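Local coordinates for protein dTDP-glucose 4,6-dehydratase (Klebsiella pneumoniae, PDB 5U4Q) that binds NAD and probably catalyses the dehydration of dTDP-glucose to its 4-keto-6-deoxy sugar, as a member of the NAD-dependent epimerase/dehydratase family, at residues A277-L282 against A286-M291. Numbering follows the deposited sequence.
Sequences ALEEAL and AQKNMM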
ATOM      1  N   ALA A 277      36.395 -11.306  -4.830  1.00 21.04           N
ATOM      2  CA  ALA A 277      36.626 -11.924  -3.527  1.00 20.16           C
ATOM      3  C   ALA A 277      36.050 -13.349  -3.464  1.00 19.55           C
ATOM      4  O   ALA A 277      36.646 -14.233  -2.863  1.00 20.61           O
ATOM      5  CB  ALA A 277      36.047 -11.068  -2.414  1.00 20.87           C
ATOM      6  N   LEU A 278      34.850 -13.542  -4.018  1.00 20.23           N
ATOM      7  CA  LEU A 278      34.264 -14.891  -4.074  1.00 20.48           C
ATOM      8  C   LEU A 278      35.107 -15.830  -4.902  1.00 22.08           C
ATOM      9  O   LEU A 278      35.305 -16.987  -4.530  1.00 20.71           O
ATOM     10  CB  LEU A 278      32.856 -14.888  -4.661  1.00 23.60           C
ATOM     11  CG  LEU A 278      31.684 -14.700  -3.735  1.00 24.93           C
ATOM     12  CD1 LEU A 278      30.424 -14.641  -4.577  1.00 25.95           C
ATOM     13  CD2 LEU A 278      31.584 -15.836  -2.716  1.00 22.42           C
ATOM     14  N   GLU A 279      35.597 -15.337  -6.035  1.00 20.89           N
ATOM     15  CA  GLU A 279      36.443 -16.167  -6.910  1.00 23.78           C
ATOM     16  C   GLU A 279      37.679 -16.679  -6.175  1.00 25.31           C
ATOM     17  O   GLU A 279      38.033 -17.861  -6.282  1.00 25.70           O
ATOM     18  CB  GLU A 279      36.811 -15.380  -8.161  1.00 23.68           C
ATOM     19  CG  GLU A 279      35.667 -15.244  -9.150  1.00 23.27           C
ATOM     20  CD  GLU A 279      36.015 -14.373 -10.345  1.00 25.61           C
ATOM     21  OE1 GLU A 279      36.898 -13.491 -10.208  1.00 31.88           O
ATOM     22  OE2 GLU A 279      35.400 -14.583 -11.405  1.00 29.37           O
ATOM     23  N   GLU A 280      38.304 -15.802  -5.400  1.00 25.74           N
ATOM     24  CA  GLU A 280      39.475 -16.149  -4.613  1.00 27.18           C
ATOM     25  C   GLU A 280      39.129 -17.169  -3.534  1.00 27.20           C
ATOM     26  O   GLU A 280      39.879 -18.119  -3.313  1.00 29.67           O
ATOM     27  CB  GLU A 280      40.054 -14.909  -3.943  1.00 31.13           C
ATOM     28  CG  GLU A 280      41.319 -15.176  -3.128  1.00 37.98           C
ATOM     29  CD  GLU A 280      41.763 -13.981  -2.305  1.00 45.79           C
ATOM     30  OE1 GLU A 280      42.978 -13.682  -2.319  1.00 56.28           O
ATOM     31  OE2 GLU A 280      40.905 -13.342  -1.640  1.00 42.97           O
ATOM     32  N   ALA A 281      38.008 -16.956  -2.850  1.00 24.89           N
ATOM     33  CA  ALA A 281      37.605 -17.840  -1.757  1.00 23.22           C
ATOM     34  C   ALA A 281      37.218 -19.228  -2.229  1.00 24.87           C
ATOM     35  O   ALA A 281      37.465 -20.208  -1.537  1.00 24.07           O
ATOM     36  CB  ALA A 281      36.447 -17.224  -0.959  1.00 23.90           C
ATOM     37  N   LEU A 282      36.586 -19.291  -3.389  1.00 23.07           N
ATOM     38  CA  LEU A 282      36.124 -20.564  -3.965  1.00 26.03           C
ATOM     39  C   LEU A 282      37.150 -21.222  -4.873  1.00 30.08           C
ATOM     40  O   LEU A 282      36.953 -22.377  -5.293  1.00 33.83           O
ATOM     41  CB  LEU A 282      34.809 -20.349  -4.723  1.00 25.97           C
ATOM     42  CG  LEU A 282      33.634 -19.897  -3.850  1.00 24.92           C
ATOM     43  CD1 LEU A 282      32.467 -19.471  -4.714  1.00 27.83           C
ATOM     44  CD2 LEU A 282      33.215 -21.000  -2.881  1.00 26.56           C
ATOM     45  N   ALA A 286      34.431 -17.067 -12.177  1.00 35.21           N
ATOM     46  CA  ALA A 286      33.020 -17.013 -12.524  1.00 33.26           C
ATOM     47  C   ALA A 286      32.835 -16.709 -14.007  1.00 34.93           C
ATOM     48  O   ALA A 286      33.605 -15.937 -14.587  1.00 32.09           O
ATOM     49  CB  ALA A 286      32.322 -15.942 -11.702  1.00 31.79           C
ATOM     50  N   GLN A 287      31.818 -17.334 -14.608  1.00 35.19           N
ATOM     51  CA  GLN A 287      31.410 -17.053 -15.981  1.00 34.09           C
ATOM     52  C   GLN A 287      30.602 -15.770 -15.927  1.00 32.63           C
ATOM     53  O   GLN A 287      29.693 -15.648 -15.101  1.00 34.33           O
ATOM     54  CB  GLN A 287      30.522 -18.174 -16.526  1.00 40.03           C
ATOM     55  CG  GLN A 287      31.233 -19.506 -16.700  1.00 44.78           C
ATOM     56  CD  GLN A 287      32.097 -19.545 -17.940  1.00 49.69           C
ATOM     57  OE1 GLN A 287      33.315 -19.717 -17.858  1.00 55.18           O
ATOM     58  NE2 GLN A 287      31.474 -19.365 -19.103  1.00 53.43           N
ATOM     59  N   LYS A 288      30.912 -14.817 -16.798  1.00 28.04           N
ATOM     60  CA  LYS A 288      30.247 -13.529 -16.798  1.00 27.65           C
ATOM     61  C   LYS A 288      29.645 -13.179 -18.151  1.00 29.30           C
ATOM     62  O   LYS A 288      30.226 -13.502 -19.201  1.00 31.97           O
ATOM     63  CB  LYS A 288      31.249 -12.437 -16.391  1.00 27.91           C
ATOM     64  CG  LYS A 288      31.978 -12.732 -15.092  1.00 28.64           C
ATOM     65  CD  LYS A 288      33.090 -11.735 -14.807  1.00 27.23           C
ATOM     66  CE  LYS A 288      33.876 -12.140 -13.575  1.00 27.21           C
ATOM     67  NZ  LYS A 288      34.727 -13.356 -13.749  1.00 29.40           N
ATOM     68  N   ASN A 289      28.472 -12.546 -18.121  1.00 30.87           N
ATOM     69  CA  ASN A 289      27.814 -11.996 -19.311  1.00 34.40           C
ATOM     70  C   ASN A 289      27.811 -10.478 -19.124  1.00 31.02           C
ATOM     71  O   ASN A 289      27.198  -9.962 -18.193  1.00 29.19           O
ATOM     72  CB  ASN A 289      26.358 -12.459 -19.437  1.00 39.81           C
ATOM     73  CG  ASN A 289      26.210 -13.958 -19.517  1.00 46.58           C
ATOM     74  OD1 ASN A 289      25.199 -14.500 -19.071  1.00 55.58           O
ATOM     75  ND2 ASN A 289      27.204 -14.644 -20.080  1.00 50.31           N
HETATM   76  N   MSE A 290      28.493  -9.751 -20.002  1.00 31.14           N
HETATM   77  CA  MSE A 290      28.565  -8.300 -19.871  1.00 32.10           C
HETATM   78  C   MSE A 290      27.348  -7.689 -20.503  1.00 38.12           C
HETATM   79  O   MSE A 290      27.068  -7.910 -21.689  1.00 42.37           O
HETATM   80  CB  MSE A 290      29.828  -7.748 -20.527  1.00 33.81           C
HETATM   81  CG  MSE A 290      31.099  -8.496 -20.145  1.00 32.70           C
HETATM   82 SE   MSE A 290      31.345  -8.649 -18.199  1.00 32.66          SE
HETATM   83  CE  MSE A 290      31.261  -6.742 -17.737  1.00 33.45           C
HETATM   84  N   MSE A 291      26.611  -6.918 -19.714  1.00 38.22           N
HETATM   85  CA  MSE A 291      25.373  -6.291 -20.177  1.00 41.44           C
HETATM   86  C   MSE A 291      25.723  -4.944 -20.748  1.00 43.60           C
HETATM   87  O   MSE A 291      26.391  -4.150 -20.077  1.00 44.66           O
HETATM   88  CB  MSE A 291      24.407  -6.158 -18.999  1.00 43.46           C
HETATM   89  CG  MSE A 291      24.178  -7.482 -18.268  1.00 45.88           C
HETATM   90 SE   MSE A 291      23.465  -8.848 -19.497  1.00 57.81          SE
HETATM   91  CE  MSE A 291      21.549  -8.401 -19.331  1.00 55.29           C
TER
HETATM   92  O   HOH W   1      36.982 -11.983 -12.285  1.00 29.30           O
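One carboxylate oxygen of Glu279 serves two donors, a compact example of a helix side chain gripping the chain that turns back past it. Glu279 OE2 offers its syn lone pair, on the side of the other carboxylate oxygen, to Lys288 NZ in a salt bridge of 2.7 Å. The backbone N of Ala286 reaches the same OE2 at 2.8 Å. This bond is fairly straight (161°) and arrives on the anti side, 25° out of the carboxylate plane. The ammonium group also donates to Ala286 O, with NZ and O 2.9 Å apart, so both polar backbone atoms of Ala286 are engaged. A water donates to Glu279 OE1 (2.6 Å) and accepts from Lys288 NZ (3.0 Å). The two long side chains approach from opposite directions; the lysine runs extended until a bend at chi4 (70°) turns NZ to the carboxylate. Beyond these bonds little packs across the contact; the methyl CB of Ala286 lies 3.4 Å from Glu279 OE2. The last turn of helix 271-282 is thus tied to the chain leading into strand 288-291. Met202 of helix 194-203 touches Glu279 and Ala286, and strand 288-291 pairs with 208-211 in a small parallel sheet separate from the large Rossmann-fold sheet.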